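Local atomic coordinates of DUF4973 domain-containing protein (Bacteroides thetaiotaomicron, PDB entry 4QNI), a protein that is of uncharacterised function but, as a two-domain predicted lipoprotein of a gut bacterium, probably serves as an auxiliary nutrient-binding protein. Residues F166-D174 and T313-N321. Sequence-based numbering, arbitrary orientation.
Sequences FPFNDYSGD and TLTLSRDIN. With EDO (1,2-ethanediol), chain J; EDO (1,2-ethanediol), chain I; EDO (1,2-ethanediol), chain F.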
loop_
_atom_site.group_PDB
_atom_site.type_symbol
_atom_site.label_atom_id
_atom_site.label_comp_id
_atom_site.label_asym_id
_atom_site.label_seq_id
_atom_site.Cartn_x
_atom_site.Cartn_y
_atom_site.Cartn_z
ATOM N N PHE A 166 21.712 -10.895 15.778
ATOM C CA PHE A 166 21.835 -10.262 17.085
ATOM C C PHE A 166 22.003 -11.312 18.183
ATOM O O PHE A 166 21.011 -11.941 18.561
ATOM C CB PHE A 166 20.632 -9.364 17.442
ATOM C CG PHE A 166 20.518 -8.100 16.643
ATOM C CD1 PHE A 166 21.438 -7.067 16.810
ATOM C CD2 PHE A 166 19.507 -7.942 15.708
ATOM C CE1 PHE A 166 21.334 -5.893 16.055
ATOM C CE2 PHE A 166 19.403 -6.765 14.967
ATOM C CZ PHE A 166 20.321 -5.757 15.139
ATOM N N PRO A 167 23.209 -11.498 18.750
ATOM C CA PRO A 167 23.292 -12.274 19.999
ATOM C C PRO A 167 22.479 -11.565 21.088
ATOM O O PRO A 167 22.358 -10.333 21.073
ATOM C CB PRO A 167 24.783 -12.221 20.369
ATOM C CG PRO A 167 25.461 -11.619 19.220
ATOM C CD PRO A 167 24.479 -10.811 18.471
ATOM N N PHE A 168 21.916 -12.299 22.017
ATOM C CA PHE A 168 21.245 -11.616 23.111
ATOM C C PHE A 168 21.629 -12.245 24.421
ATOM O O PHE A 168 21.798 -13.459 24.486
ATOM C CB PHE A 168 19.716 -11.562 22.948
ATOM C CG PHE A 168 18.973 -12.875 22.966
ATOM C CD1 PHE A 168 18.507 -13.418 24.166
ATOM C CD2 PHE A 168 18.676 -13.541 21.777
ATOM C CE1 PHE A 168 17.801 -14.629 24.175
ATOM C CE2 PHE A 168 17.943 -14.738 21.788
ATOM C CZ PHE A 168 17.499 -15.259 22.981
ATOM N N ASN A 169 21.757 -11.419 25.460
ATOM C CA ASN A 169 21.965 -11.861 26.824
ATOM C C ASN A 169 20.719 -11.371 27.599
ATOM O O ASN A 169 19.746 -10.942 26.963
ATOM C CB ASN A 169 23.315 -11.357 27.382
ATOM C CG ASN A 169 23.458 -9.849 27.471
ATOM O OD1 ASN A 169 22.488 -9.095 27.390
ATOM N ND2 ASN A 169 24.685 -9.370 27.586
ATOM N N ASP A 170 20.715 -11.435 28.938
ATOM C CA ASP A 170 19.537 -11.005 29.715
ATOM C C ASP A 170 19.299 -9.495 29.672
ATOM O O ASP A 170 18.277 -9.043 30.137
ATOM C CB ASP A 170 19.682 -11.443 31.206
ATOM C CG ASP A 170 19.717 -12.945 31.450
ATOM O OD1 ASP A 170 19.212 -13.697 30.597
ATOM O OD2 ASP A 170 20.208 -13.361 32.515
ATOM N N TYR A 171 20.212 -8.722 29.122
ATOM C CA TYR A 171 20.194 -7.268 29.236
ATOM C C TYR A 171 20.250 -6.524 27.933
ATOM O O TYR A 171 20.423 -5.299 27.950
ATOM C CB TYR A 171 21.442 -6.849 30.067
ATOM C CG TYR A 171 21.726 -7.748 31.250
ATOM C CD1 TYR A 171 20.955 -7.675 32.413
ATOM C CD2 TYR A 171 22.722 -8.720 31.187
ATOM C CE1 TYR A 171 21.168 -8.559 33.482
ATOM C CE2 TYR A 171 22.970 -9.579 32.262
ATOM C CZ TYR A 171 22.187 -9.500 33.404
ATOM O OH TYR A 171 22.425 -10.375 34.435
ATOM N N SER A 172 20.150 -7.233 26.812
ATOM C CA SER A 172 20.304 -6.594 25.521
ATOM C C SER A 172 19.001 -6.505 24.742
ATOM O O SER A 172 18.072 -7.277 24.937
ATOM C CB SER A 172 21.355 -7.336 24.694
ATOM O OG SER A 172 20.920 -8.661 24.452
ATOM N N GLY A 173 19.003 -5.596 23.795
ATOM C CA GLY A 173 17.895 -5.320 22.917
ATOM C C GLY A 173 17.757 -3.826 22.767
ATOM O O GLY A 173 18.676 -3.066 23.112
ATOM N N ASP A 174 16.577 -3.407 22.289
ATOM C CA ASP A 174 16.261 -2.010 22.059
ATOM C C ASP A 174 15.544 -1.457 23.274
ATOM O O ASP A 174 14.354 -1.707 23.527
ATOM C CB ASP A 174 15.471 -1.808 20.738
ATOM C CG ASP A 174 16.258 -2.190 19.476
ATOM O OD1 ASP A 174 17.472 -2.464 19.584
ATOM O OD2 ASP A 174 15.657 -2.233 18.393
ATOM N N THR A 313 17.181 7.099 33.206
ATOM C CA THR A 313 16.791 5.704 33.302
ATOM C C THR A 313 16.654 5.100 31.930
ATOM O O THR A 313 16.070 5.719 31.036
ATOM C CB THR A 313 15.433 5.611 34.051
ATOM O OG1 THR A 313 15.549 6.280 35.285
ATOM C CG2 THR A 313 14.963 4.159 34.319
ATOM N N LEU A 314 17.138 3.870 31.797
ATOM C CA LEU A 314 17.002 3.000 30.634
ATOM C C LEU A 314 16.027 1.898 30.998
ATOM O O LEU A 314 16.128 1.350 32.093
ATOM C CB LEU A 314 18.349 2.383 30.257
ATOM C CG LEU A 314 19.353 3.259 29.555
ATOM C CD1 LEU A 314 20.730 2.600 29.595
ATOM C CD2 LEU A 314 18.926 3.516 28.111
ATOM N N THR A 315 15.084 1.580 30.120
ATOM C CA THR A 315 14.114 0.513 30.357
ATOM C C THR A 315 14.009 -0.340 29.118
ATOM O O THR A 315 13.687 0.158 28.033
ATOM C CB THR A 315 12.715 1.042 30.778
ATOM O OG1 THR A 315 12.845 1.964 31.860
ATOM C CG2 THR A 315 11.736 -0.095 31.170
ATOM N N LEU A 316 14.280 -1.626 29.292
ATOM C CA LEU A 316 14.146 -2.642 28.283
ATOM C C LEU A 316 12.971 -3.527 28.635
ATOM O O LEU A 316 12.916 -4.028 29.746
ATOM C CB LEU A 316 15.423 -3.484 28.206
ATOM C CG LEU A 316 15.386 -4.684 27.228
ATOM C CD1 LEU A 316 15.376 -4.211 25.791
ATOM C CD2 LEU A 316 16.538 -5.685 27.534
ATOM N N SER A 317 12.060 -3.744 27.694
ATOM C CA SER A 317 10.937 -4.676 27.855
ATOM C C SER A 317 11.122 -5.862 26.883
ATOM O O SER A 317 11.572 -5.696 25.758
ATOM C CB SER A 317 9.595 -3.986 27.631
ATOM O OG SER A 317 9.526 -3.395 26.348
ATOM N N ARG A 318 10.814 -7.040 27.343
ATOM C CA ARG A 318 10.941 -8.257 26.568
ATOM C C ARG A 318 9.696 -9.075 26.812
ATOM O O ARG A 318 9.343 -9.327 27.965
ATOM C CB ARG A 318 12.222 -9.005 26.976
ATOM C CG ARG A 318 12.563 -10.136 26.064
ATOM C CD ARG A 318 13.831 -10.850 26.468
ATOM N NE ARG A 318 15.047 -10.126 26.090
ATOM C CZ ARG A 318 16.272 -10.594 26.315
ATOM N NH1 ARG A 318 16.442 -11.787 26.880
ATOM N NH2 ARG A 318 17.336 -9.870 25.988
ATOM N N ASP A 319 9.012 -9.466 25.749
ATOM C CA ASP A 319 7.790 -10.234 25.902
ATOM C C ASP A 319 8.080 -11.677 25.747
ATOM O O ASP A 319 8.652 -12.098 24.741
ATOM C CB ASP A 319 6.710 -9.768 24.917
ATOM C CG ASP A 319 6.381 -8.300 25.099
ATOM O OD1 ASP A 319 6.159 -7.881 26.261
ATOM O OD2 ASP A 319 6.472 -7.546 24.104
ATOM N N ILE A 320 7.711 -12.436 26.779
ATOM C CA ILE A 320 7.912 -13.873 26.874
ATOM C C ILE A 320 6.565 -14.541 26.804
ATOM O O ILE A 320 5.725 -14.345 27.678
ATOM C CB ILE A 320 8.681 -14.258 28.178
ATOM C CG1 ILE A 320 9.893 -13.319 28.509
ATOM C CG2 ILE A 320 9.034 -15.746 28.224
ATOM C CD1 ILE A 320 11.069 -13.314 27.592
ATOM N N ASN A 321 6.353 -15.314 25.747
ATOM C CA ASN A 321 5.130 -16.080 25.530
ATOM C C ASN A 321 5.352 -17.424 26.168
ATOM O O ASN A 321 6.039 -18.249 25.575
ATOM C CB ASN A 321 4.850 -16.202 24.008
ATOM C CG ASN A 321 3.629 -17.013 23.618
ATOM O OD1 ASN A 321 3.094 -17.815 24.390
ATOM N ND2 ASN A 321 3.156 -16.814 22.395
HETATM C C1 EDO J . 14.685 -5.909 21.268
HETATM O O1 EDO J . 13.901 -5.982 20.072
HETATM C C2 EDO J . 13.851 -5.450 22.519
HETATM O O2 EDO J . 13.185 -6.529 23.245
HETATM C C1 EDO I . 23.387 -16.107 27.953
HETATM O O1 EDO I . 23.719 -14.980 28.750
HETATM C C2 EDO I . 22.693 -15.714 26.619
HETATM O O2 EDO I . 21.283 -15.516 26.784
HETATM C C1 EDO F . 15.597 -10.970 31.065
HETATM O O1 EDO F . 15.213 -9.674 30.631
HETATM C C2 EDO F . 14.867 -12.046 30.213
HETATM O O2 EDO F . 15.227 -13.358 30.649
HETATM O O HOH W 1 18.423 -13.751 28.011
HETATM O O HOH W 2 12.346 -2.012 25.144
#
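With CG anti to the backbone N (chi1 -170°) and the chain bent only at its third torsion (-78°), Arg318 reaches from strand 306-321 to the type I turn Asn169–Ser172, where its NH2 meets two backbone carbonyls. The turn links strand 160-168, in the mixed sheet of the N-terminal half, to strand 173-176, at one edge of the large antiparallel sheet that also holds Arg318. The contact is an example of one guanidinium gripping two carbonyls of the turn between the two sheets. Arg318 NH2 donates to Asn169 O at 2.8 Å, almost head-on to the carbonyl, and to Ser172 O at 2.9 Å on an in-plane lone pair; both oxygens lie close to the guanidinium plane. NH1 adds a weak bond to Asn169 O and donates to a water that in turn donates to Asp170 OD1. Without the guanidinium, as with an alanine here, both carbonyls would probably lose this donor and the turn would be freer to shift against the strand.

The loop is also braced from within: Asn169 OD1 accepts from Tyr171 N (2.9 Å), an Asx turn, while Asn169 N donates to Ser172 OG. Asn169 ND2 bonds to Asp212 O beyond the contact. Phe168 sets CD1 3.8 Å from Arg318 NH1, its ring steeply inclined (81°) to the guanidinium, and Trp333 meets both side chains. Two residues earlier on the strand, Leu316 sets its methyls against the backbone leaving the turn, CD2 at Ser172 O and CD1 at Asp174 O. A second water donates to Asp174 O at 2.6 Å and accepts from Ser317 N at 3.1 Å.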